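Local structure of glucose dehydrogenase (Serratia sp. FS14, 7CDY) at residues 15-20 with 62-67; 74-79 with 95-101; 124-130 with 191-197; 5-11 with 337-343. The protein belongs to the glucose/sorbosone dehydrogenase family, whose members fold as a six-bladed beta-propeller, and is modelled with a bound calcium ion. All coordinates share one frame; numbering follows the deposited sequence. Where two conformers were deposited one is given.

Contact 1 (15-20 with 62-67); sequences WSLAFL and LLEVLP
Ser-16 is gripped by two residues at once. Its OG donates to Glu-64 OE1 (2.7 Å), reaching the carboxylate from above its plane, and accepts from Val-65 N at 3.0 Å with an N-H...O angle of 172°. With OG anti to the backbone N (chi1 -180°), the hydroxyl is directed at strand 62-67. The indole of Trp-15 lies across Leu-63. CD2 of Leu-63 lies over one face of the indole, 3.7 Å from the centroid of the five-membered ring, while Trp-15 CE3 comes within 3.3 Å of Leu-63 C. Near Trp-15 CB, Leu-62 O is buried with no polar partner in the model. Packing is just as close at the far end: Ala-18 CB meets Pro-67 CD at 3.3 Å, tighter than ordinary van der Waals contact, and CD2 of Leu-20 touches CG of the same proline.

The middle is looser. Ala-18 CB and Val-65 CG1 are 4.2 Å apart, and beside them the backbones separate enough to hold a water, within hydrogen-bonding distance of both Leu-17 O and Val-65 O (2.7 Å for the latter).

The two strand segments run nearly parallel (12°) at the inner edges of successive propeller blades, and side chains and water take the place of a backbone ladder. A classic beta bulge sets Leu-63 and Glu-64 both opposite Ser-80 of strand 76-84, the next strand of that blade. Strand 26-30 pairs with 15-19 in the first blade, and strand 319-324 supplies Glu-321 and Arg-323 to Leu-17 and Glu-64.

Contact 2 (74-79 with 95-101); sequences SRRVYL and GYGRLSD
Arg-76 lays its guanidinium flat on the Tyr-96 ring, centres 3.8 Å apart and planes only 13° off parallel, a stacked cation-pi pair. With CG anti to the backbone N (chi1 179°) and chi2 extended, CD comes over the ring, and the bend at chi3 lays the guanidinium flat beyond it. Tyr-96 in turn sets its CB over the ring of Tyr-78, 3.9 Å from the centroid; the two tyrosines lie side by side and point the same way. At the other end Arg-75 reaches across to backbone oxygens: NE donates to Leu-99 O (2.8 Å) and NH2 to Ser-100 O (3.0 Å), both from above the carbonyl planes. CD of Arg-75 also rests over one face of the Arg-98 guanidinium.

These side chains decorate an antiparallel beta hairpin within the second propeller blade, made by strands 76-84 and 90-99. Val-77/Gly-97 and Leu-79/Gly-95 are its hydrogen-bonded pairs; Arg-76/Arg-98 and Tyr-78/Tyr-96 are non-hydrogen-bonded, with all four side chains on one face. On the other face Val-77 CG2 meets Leu-99 CB at 4.0 Å.

A second shell fixes the polar ends. Glu-166 takes both Arg-76 NH1 and Tyr-96 OH, tying the stacked pair together. Arg-98 NH2 donates in plane to the syn lone pair of Asp-101 OD1 (2.9 Å), which probably eases the nearness of the two arginines, and Asp-103 pairs with Arg-75. Just before the strand, Ser-74 OG accepts from Arg-76 N at 3.1 Å, closing an ST turn; the same hydroxyl is also hydrogen-bonded to Asp-70 OD1.

Contact 3 (124-130 with 191-197); sequences HFGGKLA and RNPQGLA
Asn-192 and His-124 meet where the chain leads into the innermost strands of the third and fourth propeller blades, the end-to-end directions of the two segments 20° apart. One direct hydrogen bond joins the segments: Gly-126 N to Asn-192 OD1, 2.9 Å, approaching nearly along the C=O axis but bent at the hydrogen (134°). Gly-126 has a positive phi, which favours glycine. Its CA also makes a CA-H...O contact with Pro-193 O, a buried oxygen with no hydrogen-bond partner in the model.

Waters supply further polar links. One donates to Gly-126 O and accepts from Gln-194 NE2; another lies within bonding distance of Leu-129 O and Leu-196 O.

Flat groups pack around the histidine. Asn-192 CB sits over one ring face, 4.0 Å from the centroid, with the amide tilted 20° to the ring. The ring's CE1 edge points onto the face of the Arg-191 guanidinium. His-124 ND1 is hydrogen-bonded to Glu-143 OE1, and Arg-191 NH1 to His-210 O.

Apolar contact follows along the strands. Leu-196 CB meets Lys-128 CB at 3.8 Å, and its CD2 meets Ala-130 CB at 4.0 Å. Lys-128 bends at chi2 and chi3, carrying NZ to Glu-64 and Glu-321, while its aliphatic part packs on the backbone of Gln-194, with Lys-128 CG 3.4 Å from Gln-194 C.

Contact 4 (5-11 with 337-343); sequences SQLQDGL and RDGKLLK
The closure of the propeller ring, in which the N-terminal strand completes the last blade, is made here: strand 5-11 pairs antiparallel with strand 339-343, the chain's two ends meeting with 325 residues between the segments. Ser-5 and Lys-343 form a doubly hydrogen-bonded pair, with Lys-343 N to Ser-5 O at 2.8 Å. Next comes a classic beta bulge, in which Leu-7 and Gln-8 both face Leu-341: Leu-7 N donates to Leu-341 O, and Leu-341 N to Gln-8 O (3.0 Å). A G1 bulge follows, with Gly-10 (phi 68°) and Leu-11 opposite Gly-339.

On one side Leu-7 CB lies against Leu-341 CD2 at 3.9 Å, while Leu-7 CD1 touches Lys-343 CB. Trp-38 of strand 34-39 packs on this leucine pair. On the other side Gln-6 reaches out along an extended chain, its OE1 close to Lys-340 CE, and Lys-340 CD leans on Asp-9 CB.

The acidic end is held together by several partners. Asp-338 OD1 accepts from Gly-10 N at 2.8 Å, and a water donates both to Asp-9 OD2 and to Asp-338 OD2, bridging two carboxylates that would otherwise probably repel. Lys-340, bent at chi2 and chi4, turns its NZ back to Asp-338 O at 2.7 Å and makes a weaker bond, part of a salt bridge, with Asp-338 OD2 at 3.3 Å.

How the contacts relate
Contacts 1 and 3 are both inter-blade seams near the propeller axis, 13 Å apart between centres, and Glu-64 connects them: its OE1 forms a salt bridge with Lys-128 NZ at 2.8 Å and its OE2 lies 3.0 Å from Leu-129 N. Contact 2 continues outward in the second blade, joined to contact 1 where Leu-66 O lies 2.9 Å from Tyr-78 N. Contact 4 shares strand 3-19 with contact 1, and Leu-17 CD2 packs on Leu-341 CD1; its pairing encloses the other three along the chain. Contact 3 comes near the calcium ion, with the Arg-191 side chain about 7 Å away; Glu-217 and Tyr-227 bind the metal.

Contact 1 (15-20 with 62-67)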
# COMPACT_ATOMS: atom_id res chain seq x y z
N TRP A 15 8.53 -2.05 -6.02
CA TRP A 15 7.18 -1.76 -5.55
C TRP A 15 7.12 -1.44 -4.07
O TRP A 15 6.40 -0.53 -3.67
CB TRP A 15 6.24 -2.93 -5.87
CG TRP A 15 4.79 -2.55 -6.04
CD1 TRP A 15 4.18 -2.17 -7.20
CD2 TRP A 15 3.78 -2.52 -5.02
NE1 TRP A 15 2.85 -1.90 -6.97
CE2 TRP A 15 2.57 -2.12 -5.64
CE3 TRP A 15 3.77 -2.81 -3.65
CZ2 TRP A 15 1.37 -2.00 -4.93
CZ3 TRP A 15 2.58 -2.70 -2.95
CH2 TRP A 15 1.39 -2.29 -3.59
N SER A 16 7.87 -2.16 -3.24
CA SER A 16 7.78 -2.02 -1.79
C SER A 16 9.17 -2.11 -1.20
O SER A 16 10.05 -2.80 -1.73
CB SER A 16 6.94 -3.18 -1.21
OG SER A 16 6.78 -3.14 0.21
N LEU A 17 9.37 -1.40 -0.09
CA LEU A 17 10.58 -1.60 0.70
C LEU A 17 10.22 -1.68 2.17
O LEU A 17 9.22 -1.13 2.62
CB LEU A 17 11.65 -0.53 0.45
CG LEU A 17 11.46 0.82 1.12
CD1 LEU A 17 12.14 0.89 2.50
CD2 LEU A 17 11.99 1.94 0.22
N ALA A 18 11.11 -2.32 2.93
CA ALA A 18 10.93 -2.43 4.37
C ALA A 18 12.28 -2.54 5.05
O ALA A 18 13.15 -3.29 4.62
CB ALA A 18 10.11 -3.67 4.72
N PHE A 19 12.45 -1.77 6.12
CA PHE A 19 13.69 -1.84 6.88
C PHE A 19 13.72 -3.06 7.78
O PHE A 19 12.71 -3.46 8.37
CB PHE A 19 13.85 -0.58 7.73
CG PHE A 19 14.50 0.56 6.99
CD1 PHE A 19 13.74 1.42 6.22
CD2 PHE A 19 15.87 0.74 7.06
CE1 PHE A 19 14.33 2.46 5.54
CE2 PHE A 19 16.47 1.78 6.37
CZ PHE A 19 15.70 2.64 5.61
N LEU A 20 14.90 -3.67 7.87
CA LEU A 20 15.22 -4.68 8.86
C LEU A 20 15.89 -3.99 10.04
O LEU A 20 16.32 -2.83 9.93
CB LEU A 20 16.16 -5.71 8.24
CG LEU A 20 15.59 -6.50 7.05
CD1 LEU A 20 16.55 -7.61 6.67
CD2 LEU A 20 14.22 -7.08 7.38
N LEU A 62 4.74 -9.16 -7.70
CA LEU A 62 5.11 -9.17 -6.30
C LEU A 62 4.96 -7.75 -5.78
O LEU A 62 5.52 -6.81 -6.37
CB LEU A 62 6.54 -9.67 -6.11
CG LEU A 62 7.03 -9.75 -4.67
CD1 LEU A 62 6.19 -10.74 -3.87
CD2 LEU A 62 8.50 -10.17 -4.65
N LEU A 63 4.18 -7.59 -4.71
CA LEU A 63 3.76 -6.27 -4.23
C LEU A 63 4.44 -5.93 -2.91
O LEU A 63 5.62 -5.59 -2.91
CB LEU A 63 2.23 -6.16 -4.21
CG LEU A 63 1.59 -6.50 -5.57
CD1 LEU A 63 0.07 -6.60 -5.46
CD2 LEU A 63 1.99 -5.52 -6.68
N GLU A 64 3.73 -5.99 -1.77
CA GLU A 64 4.29 -5.51 -0.52
C GLU A 64 5.22 -6.53 0.12
O GLU A 64 4.96 -7.73 0.09
CB GLU A 64 3.17 -5.19 0.48
CG GLU A 64 3.59 -4.33 1.68
CD GLU A 64 3.49 -2.85 1.39
OE1 GLU A 64 4.17 -2.36 0.45
OE2 GLU A 64 2.72 -2.15 2.08
N VAL A 65 6.28 -6.03 0.77
CA VAL A 65 7.07 -6.79 1.72
C VAL A 65 6.95 -6.12 3.08
O VAL A 65 7.11 -4.90 3.19
CB VAL A 65 8.54 -6.94 1.27
CG1 VAL A 65 9.23 -5.59 1.04
CG2 VAL A 65 9.32 -7.78 2.29
N LEU A 66 6.63 -6.90 4.11
CA LEU A 66 6.44 -6.37 5.46
C LEU A 66 6.95 -7.35 6.50
O LEU A 66 6.29 -8.36 6.80
CB LEU A 66 4.98 -6.01 5.71
CG LEU A 66 4.64 -5.41 7.08
CD1 LEU A 66 5.56 -4.25 7.41
CD2 LEU A 66 3.18 -4.97 7.16
N PRO A 67 8.13 -7.10 7.07
CA PRO A 67 8.57 -7.88 8.22
C PRO A 67 7.56 -7.79 9.35
O PRO A 67 6.88 -6.78 9.54
CB PRO A 67 9.89 -7.20 8.62
CG PRO A 67 10.35 -6.53 7.35
CD PRO A 67 9.11 -6.09 6.67
O HOH W 1 7.01 -2.32 4.02

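Contact 2 (74-79 with 95-101)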
# COMPACT_ATOMS: atom_id res chain seq x y z
N SER A 74 11.54 -13.36 15.26
CA SER A 74 10.93 -14.41 14.44
C SER A 74 11.49 -14.49 13.03
O SER A 74 11.33 -15.53 12.38
CB SER A 74 9.43 -14.12 14.25
OG SER A 74 9.28 -12.86 13.57
N ARG A 75 12.11 -13.42 12.55
CA ARG A 75 12.53 -13.28 11.16
C ARG A 75 11.38 -13.49 10.17
O ARG A 75 11.60 -13.79 9.00
CB ARG A 75 13.76 -14.12 10.83
CG ARG A 75 14.95 -13.74 11.71
CD ARG A 75 16.25 -14.44 11.30
NE ARG A 75 16.68 -14.09 9.95
CZ ARG A 75 17.32 -12.97 9.61
NH1 ARG A 75 17.59 -12.03 10.51
NH2 ARG A 75 17.67 -12.80 8.34
N ARG A 76 10.14 -13.31 10.62
CA ARG A 76 8.99 -13.53 9.75
C ARG A 76 8.80 -12.35 8.80
O ARG A 76 8.88 -11.19 9.21
CB ARG A 76 7.74 -13.72 10.61
CG ARG A 76 6.48 -13.92 9.80
CD ARG A 76 5.29 -14.27 10.68
NE ARG A 76 5.45 -15.57 11.33
CZ ARG A 76 4.55 -16.11 12.13
NH1 ARG A 76 3.41 -15.46 12.38
NH2 ARG A 76 4.79 -17.29 12.67
N VAL A 77 8.54 -12.67 7.54
CA VAL A 77 8.35 -11.68 6.48
C VAL A 77 7.04 -11.98 5.77
O VAL A 77 6.86 -13.08 5.23
CB VAL A 77 9.52 -11.67 5.48
CG1 VAL A 77 9.24 -10.64 4.38
CG2 VAL A 77 10.81 -11.34 6.20
N TYR A 78 6.12 -11.01 5.77
CA TYR A 78 4.88 -11.09 5.02
C TYR A 78 5.08 -10.52 3.62
O TYR A 78 5.84 -9.56 3.42
CB TYR A 78 3.77 -10.29 5.72
CG TYR A 78 3.34 -10.87 7.05
CD1 TYR A 78 4.14 -10.71 8.18
CD2 TYR A 78 2.15 -11.58 7.18
CE1 TYR A 78 3.76 -11.25 9.41
CE2 TYR A 78 1.76 -12.13 8.41
CZ TYR A 78 2.57 -11.95 9.51
OH TYR A 78 2.20 -12.48 10.73
N LEU A 79 4.38 -11.11 2.64
CA LEU A 79 4.37 -10.61 1.27
C LEU A 79 2.94 -10.56 0.77
O LEU A 79 2.14 -11.45 1.08
CB LEU A 79 5.15 -11.54 0.32
CG LEU A 79 6.64 -11.75 0.57
CD1 LEU A 79 7.17 -12.85 -0.36
CD2 LEU A 79 7.41 -10.46 0.36
N GLY A 95 0.82 -13.83 2.28
CA GLY A 95 1.38 -14.95 3.01
C GLY A 95 2.58 -14.51 3.82
O GLY A 95 2.94 -13.33 3.82
N TYR A 96 3.21 -15.47 4.48
CA TYR A 96 4.46 -15.18 5.15
C TYR A 96 5.38 -16.39 5.09
O TYR A 96 4.93 -17.52 4.92
CB TYR A 96 4.28 -14.67 6.59
CG TYR A 96 3.79 -15.69 7.60
CD1 TYR A 96 4.64 -16.67 8.12
CD2 TYR A 96 2.48 -15.63 8.09
CE1 TYR A 96 4.20 -17.59 9.08
CE2 TYR A 96 2.03 -16.55 9.05
CZ TYR A 96 2.90 -17.51 9.53
OH TYR A 96 2.48 -18.42 10.48
N GLY A 97 6.67 -16.10 5.22
CA GLY A 97 7.69 -17.11 5.46
C GLY A 97 8.70 -16.56 6.44
O GLY A 97 8.50 -15.48 7.01
N ARG A 98 9.79 -17.29 6.66
CA ARG A 98 10.84 -16.84 7.56
C ARG A 98 12.09 -16.57 6.74
O ARG A 98 12.56 -17.45 6.01
CB ARG A 98 11.14 -17.90 8.63
CG ARG A 98 12.20 -17.46 9.61
CD ARG A 98 12.53 -18.54 10.63
NE ARG A 98 13.49 -18.06 11.62
CZ ARG A 98 14.81 -18.12 11.48
NH1 ARG A 98 15.34 -18.60 10.35
NH2 ARG A 98 15.60 -17.66 12.45
N LEU A 99 12.65 -15.37 6.88
CA LEU A 99 13.90 -15.08 6.20
C LEU A 99 15.03 -15.84 6.90
O LEU A 99 15.23 -15.69 8.11
CB LEU A 99 14.18 -13.58 6.19
CG LEU A 99 15.41 -13.14 5.38
CD1 LEU A 99 15.26 -13.55 3.93
CD2 LEU A 99 15.63 -11.64 5.50
N SER A 100 15.75 -16.65 6.14
CA SER A 100 16.79 -17.47 6.75
C SER A 100 17.85 -16.59 7.40
O SER A 100 18.04 -15.43 7.05
CB SER A 100 17.44 -18.40 5.70
OG SER A 100 18.05 -17.63 4.66
N ASP A 101 18.58 -17.18 8.36
CA ASP A 101 19.57 -16.43 9.12
C ASP A 101 20.62 -15.79 8.22
O ASP A 101 21.13 -14.71 8.53
CB ASP A 101 20.28 -17.34 10.13
CG ASP A 101 19.35 -17.88 11.21
OD1 ASP A 101 18.21 -17.40 11.33
OD2 ASP A 101 19.78 -18.80 11.94

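Contact 3 (124-130 with 191-197)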
# COMPACT_ATOMS: atom_id res chain seq x y z
N HIS A 124 -5.85 -3.19 -10.37
CA HIS A 124 -6.56 -2.92 -9.11
C HIS A 124 -6.47 -4.09 -8.12
O HIS A 124 -7.47 -4.62 -7.63
CB HIS A 124 -8.01 -2.49 -9.33
CG HIS A 124 -8.14 -1.19 -10.06
ND1 HIS A 124 -9.35 -0.56 -10.21
CD2 HIS A 124 -7.22 -0.38 -10.65
CE1 HIS A 124 -9.19 0.57 -10.89
NE2 HIS A 124 -7.90 0.70 -11.16
N PHE A 125 -5.23 -4.46 -7.80
CA PHE A 125 -4.97 -5.42 -6.74
C PHE A 125 -4.92 -4.76 -5.37
O PHE A 125 -5.07 -5.46 -4.36
CB PHE A 125 -3.65 -6.15 -7.02
CG PHE A 125 -3.71 -7.03 -8.24
CD1 PHE A 125 -4.33 -8.27 -8.16
CD2 PHE A 125 -3.18 -6.63 -9.47
CE1 PHE A 125 -4.41 -9.10 -9.27
CE2 PHE A 125 -3.28 -7.46 -10.59
CZ PHE A 125 -3.88 -8.69 -10.48
N GLY A 126 -4.69 -3.45 -5.30
CA GLY A 126 -4.32 -2.86 -4.02
C GLY A 126 -2.98 -3.44 -3.60
O GLY A 126 -2.01 -3.43 -4.37
N GLY A 127 -2.91 -3.98 -2.39
CA GLY A 127 -1.76 -4.76 -1.98
C GLY A 127 -0.98 -4.22 -0.80
O GLY A 127 -0.11 -4.93 -0.28
N LYS A 128 -1.24 -3.00 -0.35
CA LYS A 128 -0.49 -2.48 0.79
C LYS A 128 -0.89 -3.21 2.07
O LYS A 128 -2.02 -3.68 2.23
CB LYS A 128 -0.68 -0.97 0.95
CG LYS A 128 -0.24 -0.10 -0.25
CD LYS A 128 1.17 -0.36 -0.73
CE LYS A 128 2.21 0.54 -0.10
NZ LYS A 128 3.58 0.20 -0.60
N LEU A 129 0.07 -3.29 2.99
CA LEU A 129 -0.09 -3.97 4.27
C LEU A 129 0.37 -3.04 5.38
O LEU A 129 1.27 -2.22 5.18
CB LEU A 129 0.81 -5.21 4.34
CG LEU A 129 0.64 -6.24 3.24
CD1 LEU A 129 1.68 -7.34 3.38
CD2 LEU A 129 -0.76 -6.85 3.25
N ALA A 130 -0.22 -3.19 6.57
CA ALA A 130 0.25 -2.44 7.72
C ALA A 130 -0.21 -3.12 9.00
O ALA A 130 -1.35 -3.59 9.08
CB ALA A 130 -0.27 -1.00 7.70
N ARG A 191 -11.54 1.94 -4.01
CA ARG A 191 -11.24 1.70 -5.42
C ARG A 191 -9.94 0.94 -5.63
O ARG A 191 -9.96 -0.27 -5.88
CB ARG A 191 -11.27 3.01 -6.22
CG ARG A 191 -11.13 2.79 -7.71
CD ARG A 191 -11.23 4.12 -8.46
NE ARG A 191 -10.96 3.96 -9.88
CZ ARG A 191 -9.74 3.88 -10.39
NH1 ARG A 191 -8.68 4.02 -9.60
NH2 ARG A 191 -9.57 3.70 -11.69
N ASN A 192 -8.79 1.61 -5.56
CA ASN A 192 -7.49 0.94 -5.66
C ASN A 192 -6.52 1.57 -4.68
O ASN A 192 -5.83 2.55 -5.00
CB ASN A 192 -6.91 0.97 -7.07
CG ASN A 192 -5.74 0.03 -7.19
OD1 ASN A 192 -5.70 -0.99 -6.51
ND2 ASN A 192 -4.77 0.38 -8.03
N PRO A 193 -6.44 1.02 -3.46
CA PRO A 193 -5.61 1.64 -2.41
C PRO A 193 -4.15 1.26 -2.56
O PRO A 193 -3.79 0.08 -2.48
CB PRO A 193 -6.21 1.07 -1.11
CG PRO A 193 -6.87 -0.22 -1.53
CD PRO A 193 -7.28 -0.09 -2.97
N GLN A 194 -3.29 2.27 -2.72
CA GLN A 194 -1.85 2.06 -2.76
C GLN A 194 -1.14 2.82 -1.64
O GLN A 194 0.07 3.04 -1.71
CB GLN A 194 -1.27 2.31 -4.15
CG GLN A 194 -1.74 1.26 -5.17
CD GLN A 194 -1.09 1.39 -6.54
OE1 GLN A 194 -0.64 2.46 -6.93
NE2 GLN A 194 -1.05 0.28 -7.27
N GLY A 195 -1.87 3.17 -0.58
CA GLY A 195 -1.26 3.72 0.62
C GLY A 195 -1.96 3.20 1.85
O GLY A 195 -3.19 3.17 1.89
N LEU A 196 -1.19 2.80 2.86
CA LEU A 196 -1.78 2.30 4.11
C LEU A 196 -0.74 2.46 5.21
O LEU A 196 0.35 1.89 5.10
CB LEU A 196 -2.16 0.83 3.94
CG LEU A 196 -3.04 0.22 5.02
CD1 LEU A 196 -4.45 0.80 4.96
CD2 LEU A 196 -3.08 -1.30 4.86
N ALA A 197 -1.07 3.18 6.27
CA ALA A 197 -0.06 3.41 7.29
C ALA A 197 -0.70 3.77 8.62
O ALA A 197 -1.77 4.37 8.68
CB ALA A 197 0.91 4.52 6.87
O HOH W 2 -1.38 -2.78 -6.93
O HOH W 3 1.99 0.09 3.73

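Contact 4 (5-11 with 337-343)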
# COMPACT_ATOMS: atom_id res chain seq x y z
N SER A 5 19.91 11.38 -2.30
CA SER A 5 21.02 10.48 -2.60
C SER A 5 20.45 9.24 -3.27
O SER A 5 19.54 8.60 -2.73
CB SER A 5 21.73 10.07 -1.32
OG SER A 5 22.84 9.24 -1.60
N GLN A 6 20.97 8.91 -4.44
CA GLN A 6 20.60 7.67 -5.11
C GLN A 6 21.43 6.55 -4.52
O GLN A 6 22.66 6.53 -4.67
CB GLN A 6 20.82 7.80 -6.61
CG GLN A 6 20.47 6.52 -7.36
CD GLN A 6 20.57 6.68 -8.86
OE1 GLN A 6 19.84 7.47 -9.46
NE2 GLN A 6 21.47 5.93 -9.47
N LEU A 7 20.78 5.61 -3.84
CA LEU A 7 21.48 4.51 -3.18
C LEU A 7 21.63 3.29 -4.06
O LEU A 7 22.55 2.50 -3.85
CB LEU A 7 20.76 4.11 -1.90
CG LEU A 7 20.50 5.20 -0.87
CD1 LEU A 7 19.78 4.63 0.34
CD2 LEU A 7 21.82 5.86 -0.46
N GLN A 8 20.73 3.10 -5.02
CA GLN A 8 20.74 1.89 -5.84
C GLN A 8 19.95 2.17 -7.11
O GLN A 8 18.96 2.91 -7.08
CB GLN A 8 20.11 0.71 -5.09
CG GLN A 8 20.16 -0.61 -5.84
CD GLN A 8 21.58 -1.07 -6.10
OE1 GLN A 8 22.39 -1.12 -5.19
NE2 GLN A 8 21.87 -1.41 -7.35
N ASP A 9 20.39 1.57 -8.22
CA ASP A 9 19.66 1.61 -9.48
C ASP A 9 19.43 0.19 -9.98
O ASP A 9 19.69 -0.78 -9.26
CB ASP A 9 20.42 2.45 -10.52
CG ASP A 9 21.77 1.84 -10.90
OD1 ASP A 9 22.23 0.87 -10.26
OD2 ASP A 9 22.38 2.34 -11.86
N GLY A 10 18.92 0.06 -11.20
CA GLY A 10 18.75 -1.26 -11.80
C GLY A 10 17.70 -2.13 -11.15
O GLY A 10 17.80 -3.36 -11.22
N LEU A 11 16.70 -1.54 -10.51
CA LEU A 11 15.60 -2.29 -9.92
C LEU A 11 14.45 -2.25 -10.91
O LEU A 11 14.01 -1.16 -11.29
CB LEU A 11 15.17 -1.66 -8.61
CG LEU A 11 16.19 -1.72 -7.47
CD1 LEU A 11 15.89 -0.66 -6.44
CD2 LEU A 11 16.21 -3.12 -6.85
N ARG A 337 11.76 1.02 -15.33
CA ARG A 337 12.58 -0.15 -15.64
C ARG A 337 13.94 -0.08 -14.95
O ARG A 337 14.41 -1.07 -14.38
CB ARG A 337 12.75 -0.25 -17.15
CG ARG A 337 13.09 -1.64 -17.65
CD ARG A 337 13.33 -1.62 -19.14
NE ARG A 337 12.39 -2.45 -19.86
CZ ARG A 337 12.28 -2.48 -21.19
NH1 ARG A 337 11.39 -3.27 -21.77
NH2 ARG A 337 13.08 -1.73 -21.93
N ASP A 338 14.58 1.09 -15.01
CA ASP A 338 15.79 1.36 -14.23
C ASP A 338 15.39 2.07 -12.94
O ASP A 338 15.68 3.25 -12.71
CB ASP A 338 16.78 2.18 -15.06
CG ASP A 338 18.10 2.42 -14.34
OD1 ASP A 338 18.43 1.66 -13.40
OD2 ASP A 338 18.81 3.38 -14.71
N GLY A 339 14.69 1.32 -12.09
CA GLY A 339 14.15 1.89 -10.87
C GLY A 339 15.23 2.17 -9.85
O GLY A 339 16.27 1.50 -9.80
N LYS A 340 14.97 3.16 -9.00
CA LYS A 340 15.95 3.67 -8.05
C LYS A 340 15.44 3.56 -6.62
O LYS A 340 14.23 3.67 -6.35
CB LYS A 340 16.25 5.15 -8.32
CG LYS A 340 16.57 5.51 -9.78
CD LYS A 340 17.78 4.78 -10.32
CE LYS A 340 18.32 5.46 -11.59
NZ LYS A 340 17.31 5.45 -12.68
N LEU A 341 16.39 3.37 -5.69
CA LEU A 341 16.19 3.58 -4.27
C LEU A 341 16.81 4.93 -3.92
O LEU A 341 18.00 5.15 -4.18
CB LEU A 341 16.88 2.47 -3.48
CG LEU A 341 16.93 2.61 -1.96
CD1 LEU A 341 15.54 2.49 -1.34
CD2 LEU A 341 17.88 1.55 -1.38
N LEU A 342 16.01 5.83 -3.35
CA LEU A 342 16.44 7.18 -3.02
C LEU A 342 16.35 7.43 -1.53
O LEU A 342 15.40 7.00 -0.87
CB LEU A 342 15.55 8.22 -3.71
CG LEU A 342 15.41 8.11 -5.22
CD1 LEU A 342 14.45 9.17 -5.74
CD2 LEU A 342 16.76 8.22 -5.92
N LYS A 343 17.33 8.16 -1.00
CA LYS A 343 17.34 8.62 0.38
C LYS A 343 17.15 10.13 0.37
O LYS A 343 17.93 10.85 -0.27
CB LYS A 343 18.67 8.23 1.03
CG LYS A 343 18.82 8.62 2.48
CD LYS A 343 20.20 8.17 2.96
CE LYS A 343 20.65 8.91 4.20
NZ LYS A 343 22.00 8.47 4.64
O HOH W 4 21.22 3.94 -13.80